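Local structure of nitroreductase family protein (Sphingopyxis sp., 7DP1) at residues Gln51-Ala55 / Asp153-Trp157; Phe81-Ile87 / Ala179-Thr184; Ala106-Ser110 / Pro211-Trp215. The protein binds FMN and is an NADPH-dependent nitroreductase that probably reduces nitro groups of dinitroaniline herbicides. The protein carries 1 engineered substitution. One frame throughout, in Å; residues are numbered along the deposited sequence.

Overall arrangement
The contacts belong to one alpha+beta nitroreductase fold, helices packed round an antiparallel sheet. Along the chain the segments run 51-55, 81-87, 106-110, 153-157, 179-184 and 211-215, so all three interactions cross, each joining segments some 90 to 100 residues apart. Interaction 1, buried, joins the segment leading into strand 54-59 to helix 148-167. Interaction 2 ties the loop before helix 96-109 to the start of helix 182-189; interaction 3 sets the end of helix 96-109 against residues 211-215. Centres lie about 19 to 30 Å apart. Interactions 1 and 2 touch the second subunit. Interaction 1 holds Asp-153 and Met-156 of an FMN pocket; Tyr-85 and Leu-107 have side chains about 6 and 5 Å from a bound FMN.

Interaction 1: residues Gln51-Ala55 / Asp153-Trp157; sequences QPWQA and DMGMW. With FMN (flavin mononucleotide), chain D.
Residues 51-55 lead from a loop, where Gln-51 has positive phi (50/59), into extended backbone that continues as a sheet strand; residues 153-157 are one alpha-helical turn, closed by Trp-157 N to Asp-153 O at 3.1 Å. The backbones come nearest at Trp-53 and Met-154, CA to CA 5.3 Å. Asp-153 leans its CB on Pro-52 CG (3.5 Å); its O lies 3.5 Å from Trp-53 CZ3, and its OD1 bonds to Gly-47 N. Met-154 sets CG 4.2 Å from Trp-53 CB. Met-156 starts sideways but ends at the flavin, SD 3.5 Å from FMN C8M. Trp-157 (chi1 t) meets Trp-53 (chi1 p) in a face-to-face stack, five-membered rings 3.5 Å apart and planes at 17°. Trp-157 CB adds a CH-pi contact, 3.6 Å from the centroid of the Trp-53 six-membered ring, and Trp-157 CH2 is 3.9 Å from Ala-55 CB. Trp-53 NE1 and Trp-157 NE1, both donors, lie 3.2 Å apart unbonded; the former donates to Gln-42 OE1. The stack packs helix 148-167, source of Asp-153 and Met-156 in an FMN pocket the second subunit completes, against the sheet beside strand 136-143 and helix 31-41; through Ala-55 the sheet continues into that subunit.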
loop_
_atom_site.group_PDB
_atom_site.type_symbol
_atom_site.label_atom_id
_atom_site.label_comp_id
_atom_site.label_asym_id
_atom_site.label_seq_id
_atom_site.Cartn_x
_atom_site.Cartn_y
_atom_site.Cartn_z
ATOM N N GLN A 51 -1.478 -11.837 3.793
ATOM C CA GLN A 51 -2.715 -11.074 3.968
ATOM C C GLN A 51 -2.829 -10.495 5.396
ATOM O O GLN A 51 -3.777 -10.793 6.114
ATOM C CB GLN A 51 -3.946 -11.956 3.681
ATOM C CG GLN A 51 -3.982 -12.532 2.257
ATOM C CD GLN A 51 -4.869 -13.756 2.156
ATOM O OE1 GLN A 51 -6.101 -13.652 2.062
ATOM N NE2 GLN A 51 -4.256 -14.927 2.234
ATOM N N PRO A 52 -1.859 -9.676 5.805
ATOM C CA PRO A 52 -1.776 -9.294 7.226
ATOM C C PRO A 52 -2.832 -8.276 7.686
ATOM O O PRO A 52 -2.928 -8.039 8.893
ATOM C CB PRO A 52 -0.357 -8.718 7.341
ATOM C CG PRO A 52 -0.095 -8.125 5.947
ATOM C CD PRO A 52 -0.805 -9.051 4.981
ATOM N N TRP A 53 -3.607 -7.701 6.765
ATOM C CA TRP A 53 -4.605 -6.701 7.117
ATOM C C TRP A 53 -5.817 -7.240 7.891
ATOM O O TRP A 53 -6.350 -8.308 7.589
ATOM C CB TRP A 53 -5.101 -5.970 5.863
ATOM C CG TRP A 53 -5.525 -6.837 4.735
ATOM C CD1 TRP A 53 -6.771 -7.356 4.515
ATOM C CD2 TRP A 53 -4.704 -7.285 3.646
ATOM N NE1 TRP A 53 -6.773 -8.102 3.362
ATOM C CE2 TRP A 53 -5.516 -8.077 2.812
ATOM C CE3 TRP A 53 -3.356 -7.087 3.296
ATOM C CZ2 TRP A 53 -5.026 -8.690 1.650
ATOM C CZ3 TRP A 53 -2.872 -7.681 2.127
ATOM C CH2 TRP A 53 -3.707 -8.477 1.323
ATOM N N GLN A 54 -6.257 -6.469 8.871
ATOM C CA GLN A 54 -7.492 -6.782 9.609
ATOM C C GLN A 54 -8.280 -5.499 9.768
ATOM O O GLN A 54 -7.698 -4.444 9.995
ATOM C CB GLN A 54 -7.191 -7.393 10.980
ATOM C CG GLN A 54 -6.723 -8.832 10.930
ATOM C CD GLN A 54 -6.310 -9.354 12.295
ATOM O OE1 GLN A 54 -5.126 -9.410 12.625
ATOM N NE2 GLN A 54 -7.292 -9.713 13.104
ATOM N N ALA A 55 -9.596 -5.571 9.677
ATOM C CA ALA A 55 -10.359 -4.339 9.745
ATOM C C ALA A 55 -11.571 -4.462 10.627
ATOM O O ALA A 55 -12.282 -5.457 10.589
ATOM C CB ALA A 55 -10.781 -3.892 8.354
ATOM N N ASP A 153 2.045 -4.253 2.677
ATOM C CA ASP A 153 0.940 -5.142 2.298
ATOM C C ASP A 153 -0.395 -4.509 2.666
ATOM O O ASP A 153 -1.345 -4.570 1.905
ATOM C CB ASP A 153 1.025 -6.507 3.002
ATOM C CG ASP A 153 2.278 -7.300 2.665
ATOM O OD1 ASP A 153 2.891 -7.075 1.597
ATOM O OD2 ASP A 153 2.620 -8.204 3.478
ATOM N N MET A 154 -0.472 -3.899 3.844
ATOM C CA MET A 154 -1.723 -3.255 4.238
ATOM C C MET A 154 -2.100 -2.100 3.291
ATOM O O MET A 154 -3.287 -1.919 2.951
ATOM C CB MET A 154 -1.639 -2.738 5.692
ATOM C CG MET A 154 -1.576 -3.864 6.747
ATOM S SD MET A 154 -1.901 -3.283 8.442
ATOM C CE MET A 154 -0.473 -2.262 8.759
ATOM N N GLY A 155 -1.101 -1.316 2.899
ATOM C CA GLY A 155 -1.315 -0.221 1.949
ATOM C C GLY A 155 -1.875 -0.757 0.646
ATOM O O GLY A 155 -2.795 -0.195 0.049
ATOM N N MET A 156 -1.335 -1.884 0.217
ATOM C CA MET A 156 -1.792 -2.504 -1.026
ATOM C C MET A 156 -3.267 -2.805 -0.904
ATOM O O MET A 156 -4.050 -2.505 -1.809
ATOM C CB MET A 156 -0.988 -3.766 -1.323
ATOM C CG MET A 156 0.476 -3.475 -1.696
ATOM S SD MET A 156 1.397 -5.020 -1.809
ATOM C CE MET A 156 3.053 -4.362 -1.503
ATOM N N TRP A 157 -3.649 -3.392 0.221
ATOM C CA TRP A 157 -5.077 -3.682 0.476
ATOM C C TRP A 157 -5.918 -2.421 0.561
ATOM O O TRP A 157 -6.960 -2.302 -0.084
ATOM C CB TRP A 157 -5.248 -4.474 1.758
ATOM C CG TRP A 157 -6.678 -4.777 2.094
ATOM C CD1 TRP A 157 -7.434 -5.781 1.572
ATOM C CD2 TRP A 157 -7.521 -4.097 3.054
ATOM N NE1 TRP A 157 -8.690 -5.782 2.144
ATOM C CE2 TRP A 157 -8.775 -4.758 3.050
ATOM C CE3 TRP A 157 -7.344 -2.995 3.897
ATOM C CZ2 TRP A 157 -9.862 -4.357 3.872
ATOM C CZ3 TRP A 157 -8.424 -2.590 4.708
ATOM C CH2 TRP A 157 -9.667 -3.274 4.681
HETATM N N1 FMN D . 6.597 -13.726 -4.911
HETATM C C2 FMN D . 7.752 -14.406 -5.201
HETATM O O2 FMN D . 7.682 -15.439 -5.855
HETATM N N3 FMN D . 8.978 -13.928 -4.778
HETATM C C4 FMN D . 9.080 -12.757 -4.060
HETATM O O4 FMN D . 10.206 -12.359 -3.710
HETATM C C4A FMN D . 7.900 -12.065 -3.757
HETATM N N5 FMN D . 7.923 -10.892 -3.037
HETATM C C5A FMN D . 6.756 -10.202 -2.781
HETATM C C6 FMN D . 6.811 -9.016 -2.073
HETATM C C7 FMN D . 5.638 -8.319 -1.806
HETATM C C7M FMN D . 5.711 -7.024 -1.060
HETATM C C8 FMN D . 4.412 -8.807 -2.239
HETATM C C8M FMN D . 3.150 -8.026 -1.984
HETATM C C9 FMN D . 4.359 -9.998 -2.947
HETATM C C9A FMN D . 5.535 -10.692 -3.225
HETATM N N10 FMN D . 5.504 -11.887 -3.926
HETATM C C10 FMN D . 6.671 -12.557 -4.192
HETATM C "C1'" FMN D . 4.216 -12.466 -4.444
HETATM C "C2'" FMN D . 3.372 -13.105 -3.346
HETATM O "O2'" FMN D . 3.851 -14.390 -3.038
HETATM C "C3'" FMN D . 1.936 -13.172 -3.866
HETATM O "O3'" FMN D . 1.434 -11.865 -4.043
HETATM C "C4'" FMN D . 0.981 -13.950 -2.964
HETATM O "O4'" FMN D . 1.399 -15.303 -2.970
HETATM C "C5'" FMN D . -0.412 -13.867 -3.588
HETATM O "O5'" FMN D . -0.365 -14.363 -4.929
HETATM P P FMN D . -0.882 -13.461 -6.174
HETATM O O1P FMN D . -0.515 -14.240 -7.426
HETATM O O2P FMN D . -2.368 -13.227 -6.159
HETATM O O3P FMN D . -0.232 -12.107 -6.059
#

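Interaction 2: residues Phe81-Ile87 / Ala179-Thr184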
loop_
_atom_site.group_PDB
_atom_site.type_symbol
_atom_site.label_atom_id
_atom_site.label_comp_id
_atom_site.label_asym_id
_atom_site.label_seq_id
_atom_site.Cartn_x
_atom_site.Cartn_y
_atom_site.Cartn_z
ATOM N N PHE A 81 -2.653 12.524 24.336
ATOM C CA PHE A 81 -2.169 11.792 23.173
ATOM C C PHE A 81 -1.714 10.386 23.545
ATOM O O PHE A 81 -1.083 10.184 24.588
ATOM C CB PHE A 81 -1.022 12.537 22.492
ATOM C CG PHE A 81 -1.463 13.721 21.691
ATOM C CD1 PHE A 81 -2.635 13.677 20.956
ATOM C CD2 PHE A 81 -0.683 14.864 21.631
ATOM C CE1 PHE A 81 -3.036 14.765 20.208
ATOM C CE2 PHE A 81 -1.078 15.950 20.876
ATOM C CZ PHE A 81 -2.257 15.901 20.169
ATOM N N GLN A 82 -2.064 9.424 22.693
ATOM C CA GLN A 82 -1.636 8.031 22.850
ATOM C C GLN A 82 -1.153 7.512 21.501
ATOM O O GLN A 82 -1.818 6.695 20.856
ATOM C CB GLN A 82 -2.776 7.145 23.374
ATOM C CG GLN A 82 -3.489 7.687 24.617
ATOM C CD GLN A 82 -4.785 6.941 24.899
ATOM O OE1 GLN A 82 -5.572 6.673 23.980
ATOM N NE2 GLN A 82 -5.025 6.614 26.175
ATOM N N PRO A 83 -0.003 8.017 21.043
ATOM C CA PRO A 83 0.461 7.677 19.690
ATOM C C PRO A 83 0.739 6.185 19.560
ATOM O O PRO A 83 1.402 5.656 20.438
ATOM C CB PRO A 83 1.745 8.503 19.546
ATOM C CG PRO A 83 1.641 9.553 20.586
ATOM C CD PRO A 83 0.924 8.928 21.733
ATOM N N GLU A 84 0.234 5.521 18.515
ATOM C CA GLU A 84 0.520 4.105 18.270
ATOM C C GLU A 84 1.944 3.932 17.738
ATOM O O GLU A 84 2.581 2.892 17.938
ATOM C CB GLU A 84 -0.455 3.496 17.245
ATOM C CG GLU A 84 -1.827 3.126 17.721
ATOM C CD GLU A 84 -1.848 1.904 18.636
ATOM O OE1 GLU A 84 -1.586 2.077 19.840
ATOM O OE2 GLU A 84 -2.138 0.781 18.158
ATOM N N TYR A 85 2.417 4.961 17.044
ATOM C CA TYR A 85 3.722 4.961 16.385
ATOM C C TYR A 85 4.023 6.391 15.941
ATOM O O TYR A 85 3.270 7.305 16.256
ATOM C CB TYR A 85 3.723 4.019 15.187
ATOM C CG TYR A 85 2.581 4.302 14.232
ATOM C CD1 TYR A 85 2.703 5.271 13.236
ATOM C CD2 TYR A 85 1.374 3.614 14.335
ATOM C CE1 TYR A 85 1.650 5.539 12.365
ATOM C CE2 TYR A 85 0.320 3.875 13.464
ATOM C CZ TYR A 85 0.466 4.840 12.484
ATOM O OH TYR A 85 -0.574 5.115 11.623
ATOM N N ASP A 86 5.088 6.577 15.175
ATOM C CA ASP A 86 5.406 7.886 14.601
ATOM C C ASP A 86 4.662 8.105 13.289
ATOM O O ASP A 86 4.981 7.461 12.272
ATOM C CB ASP A 86 6.905 7.997 14.352
ATOM C CG ASP A 86 7.676 8.263 15.610
ATOM O OD1 ASP A 86 7.042 8.512 16.650
ATOM O OD2 ASP A 86 8.919 8.201 15.568
ATOM N N ILE A 87 3.679 9.006 13.300
ATOM C CA ILE A 87 2.871 9.233 12.101
ATOM C C ILE A 87 3.714 9.925 11.034
ATOM O O ILE A 87 3.920 9.396 9.937
ATOM C CB ILE A 87 1.620 10.075 12.413
ATOM C CG1 ILE A 87 0.764 9.367 13.470
ATOM C CG2 ILE A 87 0.815 10.328 11.145
ATOM C CD1 ILE A 87 -0.597 10.017 13.709
ATOM N N ALA A 179 -4.571 7.106 14.924
ATOM C CA ALA A 179 -3.435 6.472 15.573
ATOM C C ALA A 179 -2.863 7.349 16.692
ATOM O O ALA A 179 -2.099 6.863 17.522
ATOM C CB ALA A 179 -2.337 6.127 14.529
ATOM N N MET A 180 -3.237 8.628 16.721
ATOM C CA MET A 180 -2.911 9.519 17.852
ATOM C C MET A 180 -3.532 9.087 19.174
ATOM O O MET A 180 -3.086 9.515 20.235
ATOM C CB MET A 180 -3.334 10.957 17.553
ATOM C CG MET A 180 -2.440 11.662 16.542
ATOM S SD MET A 180 -0.883 12.168 17.311
ATOM C CE MET A 180 0.152 10.729 17.042
ATOM N N TYR A 181 -4.584 8.279 19.107
ATOM C CA TYR A 181 -5.263 7.802 20.316
ATOM C C TYR A 181 -5.524 6.311 20.184
ATOM O O TYR A 181 -6.610 5.847 20.536
ATOM C CB TYR A 181 -6.595 8.528 20.556
ATOM C CG TYR A 181 -6.466 10.019 20.581
ATOM C CD1 TYR A 181 -6.014 10.674 21.724
ATOM C CD2 TYR A 181 -6.765 10.777 19.456
ATOM C CE1 TYR A 181 -5.873 12.035 21.752
ATOM C CE2 TYR A 181 -6.629 12.152 19.477
ATOM C CZ TYR A 181 -6.180 12.775 20.628
ATOM O OH TYR A 181 -6.039 14.143 20.663
ATOM N N GLY A 182 -4.532 5.582 19.675
ATOM C CA GLY A 182 -4.673 4.170 19.368
ATOM C C GLY A 182 -5.279 3.343 20.493
ATOM O O GLY A 182 -6.232 2.590 20.273
ATOM N N ALA A 183 -4.736 3.502 21.698
ATOM C CA ALA A 183 -5.159 2.708 22.851
ATOM C C ALA A 183 -6.637 2.888 23.150
ATOM O O ALA A 183 -7.334 1.919 23.437
ATOM C CB ALA A 183 -4.332 3.065 24.084
ATOM N N THR A 184 -7.108 4.130 23.092
ATOM C CA THR A 184 -8.525 4.421 23.297
ATOM C C THR A 184 -9.377 3.769 22.210
ATOM O O THR A 184 -10.363 3.107 22.499
ATOM C CB THR A 184 -8.813 5.927 23.292
ATOM O OG1 THR A 184 -8.206 6.533 24.432
ATOM C CG2 THR A 184 -10.318 6.176 23.328
HETATM O O HOH W 1 -1.955 4.255 21.539
#
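Backbone polar groups do most of the joining here. Gln-82 N donates to Met-180 O (2.7 Å), and Gln-82 O takes a weak bond from Gly-182 N (3.2 Å), making a single beta bridge between Gln-82 and Tyr-181; two residues on, Glu-84 N donates to Ala-179 O (2.9 Å). The Gln-82 side chain reaches the first turn of helix 182-189, where its OE1 accepts from both Thr-184 N (3.1 Å) and Thr-184 OG1 (2.7 Å). A water bridges the segments, donating to Gln-82 O (2.5 Å) and Glu-84 OE1 (2.8 Å) and accepting from Ala-183 N (2.9 Å). Glu-84 OE1 also forms a salt bridge with Arg-186, and OE2 accepts from Leu-197 N. Tyr-85 CE2 packs on Ala-179 CB at 3.6 Å. Apolar contacts fill the other flank: Met-180 CE touches Ile-87 CD1 (3.5 Å) and Pro-83 CB (3.7 Å), and Met-180 SD makes a Met-aromatic contact 4.6 Å from the Phe-81 ring centroid. The arrangement is a lone beta bridge beside a helix start: with Tyr-181 at the N-cap position, first-turn NH groups of helix 182-189 bond to the loop or its water, near the flavin site, where Tyr-85 OH is bonded to O of the pocket residue Phe-198.

Interaction 3: residues Ala106-Ser110 / Pro211-Trp215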
loop_
_atom_site.group_PDB
_atom_site.type_symbol
_atom_site.label_atom_id
_atom_site.label_comp_id
_atom_site.label_asym_id
_atom_site.label_seq_id
_atom_site.Cartn_x
_atom_site.Cartn_y
_atom_site.Cartn_z
ATOM N N ALA A 106 -3.792 24.143 -0.076
ATOM C CA ALA A 106 -4.953 23.975 -0.935
ATOM C C ALA A 106 -6.201 23.507 -0.185
ATOM O O ALA A 106 -7.318 23.929 -0.505
ATOM C CB ALA A 106 -4.614 23.018 -2.047
ATOM N N LEU A 107 -6.003 22.674 0.834
ATOM C CA LEU A 107 -7.106 22.164 1.651
ATOM C C LEU A 107 -7.831 23.261 2.425
ATOM O O LEU A 107 -9.058 23.277 2.487
ATOM C CB LEU A 107 -6.595 21.106 2.634
ATOM C CG LEU A 107 -7.565 20.619 3.719
ATOM C CD1 LEU A 107 -8.845 20.102 3.109
ATOM C CD2 LEU A 107 -6.925 19.539 4.592
ATOM N N TYR A 108 -7.076 24.190 2.993
ATOM C CA TYR A 108 -7.677 25.264 3.772
ATOM C C TYR A 108 -8.069 26.456 2.924
ATOM O O TYR A 108 -9.030 27.154 3.250
ATOM C CB TYR A 108 -6.744 25.708 4.895
ATOM C CG TYR A 108 -6.799 24.810 6.101
ATOM C CD1 TYR A 108 -7.206 23.489 5.993
ATOM C CD2 TYR A 108 -6.488 25.298 7.353
ATOM C CE1 TYR A 108 -7.273 22.669 7.102
ATOM C CE2 TYR A 108 -6.552 24.494 8.463
ATOM C CZ TYR A 108 -6.946 23.183 8.340
ATOM O OH TYR A 108 -7.009 22.379 9.453
ATOM N N ALA A 109 -7.323 26.683 1.845
ATOM C CA ALA A 109 -7.628 27.763 0.915
ATOM C C ALA A 109 -9.056 27.614 0.410
ATOM O O ALA A 109 -9.769 28.605 0.230
ATOM C CB ALA A 109 -6.650 27.772 -0.242
ATOM N N SER A 110 -9.475 26.367 0.205
ATOM C CA SER A 110 -10.847 26.081 -0.183
ATOM C C SER A 110 -11.752 25.884 1.035
ATOM O O SER A 110 -12.502 24.907 1.114
ATOM C CB SER A 110 -10.898 24.850 -1.072
ATOM O OG SER A 110 -10.200 23.790 -0.465
ATOM N N PRO A 211 -16.395 22.635 -1.262
ATOM C CA PRO A 211 -15.177 23.307 -1.723
ATOM C C PRO A 211 -13.976 22.447 -1.370
ATOM O O PRO A 211 -13.019 22.296 -2.142
ATOM C CB PRO A 211 -15.174 24.624 -0.937
ATOM C CG PRO A 211 -16.003 24.351 0.284
ATOM C CD PRO A 211 -17.042 23.349 -0.146
ATOM N N VAL A 212 -14.073 21.853 -0.188
ATOM C CA VAL A 212 -13.038 21.010 0.353
ATOM C C VAL A 212 -12.785 19.822 -0.572
ATOM O O VAL A 212 -11.689 19.281 -0.583
ATOM C CB VAL A 212 -13.431 20.527 1.767
ATOM C CG1 VAL A 212 -14.498 19.447 1.683
ATOM C CG2 VAL A 212 -12.230 20.029 2.521
ATOM N N ASN A 213 -13.773 19.473 -1.398
ATOM C CA ASN A 213 -13.664 18.316 -2.294
ATOM C C ASN A 213 -13.357 18.578 -3.768
ATOM O O ASN A 213 -13.343 17.632 -4.553
ATOM C CB ASN A 213 -14.964 17.509 -2.258
ATOM C CG ASN A 213 -15.219 16.865 -0.915
ATOM O OD1 ASN A 213 -14.292 16.580 -0.162
ATOM N ND2 ASN A 213 -16.488 16.617 -0.613
ATOM N N ARG A 214 -13.086 19.818 -4.167
ATOM C CA ARG A 214 -12.999 20.085 -5.602
ATOM C C ARG A 214 -11.699 20.735 -6.078
ATOM O O ARG A 214 -11.434 20.791 -7.283
ATOM C CB ARG A 214 -14.169 20.979 -6.036
ATOM C CG ARG A 214 -15.559 20.429 -5.741
ATOM C CD ARG A 214 -16.612 21.268 -6.471
ATOM N NE ARG A 214 -16.431 21.145 -7.914
ATOM C CZ ARG A 214 -16.795 22.057 -8.806
ATOM N NH1 ARG A 214 -17.347 23.197 -8.413
ATOM N NH2 ARG A 214 -16.586 21.834 -10.097
ATOM N N TRP A 215 -10.874 21.186 -5.142
ATOM C CA TRP A 215 -9.576 21.746 -5.494
ATOM C C TRP A 215 -8.649 20.660 -6.042
ATOM O O TRP A 215 -8.688 19.516 -5.595
ATOM C CB TRP A 215 -8.949 22.441 -4.279
ATOM C CG TRP A 215 -8.842 21.548 -3.073
ATOM C CD1 TRP A 215 -9.816 21.310 -2.145
ATOM C CD2 TRP A 215 -7.717 20.747 -2.687
ATOM N NE1 TRP A 215 -9.359 20.431 -1.191
ATOM C CE2 TRP A 215 -8.078 20.063 -1.504
ATOM C CE3 TRP A 215 -6.442 20.545 -3.222
ATOM C CZ2 TRP A 215 -7.209 19.193 -0.846
ATOM C CZ3 TRP A 215 -5.574 19.683 -2.564
ATOM C CH2 TRP A 215 -5.967 19.014 -1.389
#
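Trp-215 takes chi1 p and chi2 -85°, which lays its indole against the last turn of helix 96-109. Ala-106 CB touches its CE3 at 3.3 Å, and Leu-107 N and Ala-106 O sit over one ring face, so backbone as well as side chain is covered. Leu-107, in the tp rotamer, sends CD1 to Val-212 CG2 (3.4 Å) and keeps CB 4.0 Å from Trp-215 CZ2. In this nitroreductase fold the helix end thus meets the loop between strands 195-204 and 226-229, with the Leu-107 side chain about 5 Å from a bound FMN. Ser-110, the first residue to leave helical geometry, has chi1 p; this folds OG back to donate to Ala-106 O (2.9 Å), a carbonyl that also takes a weak bond from Ser-110 N, and brings OG within 3.0 Å of Trp-215 CD1. Trp-215 NE1 folds back on the 3-10 turn 211-213 in a weak bond to Val-212 O (2.7 Å). Of the FMN-pocket arginines, Arg-19 makes a cation-pi contact with Trp-215, and Arg-22 packs on Leu-107 and Val-212.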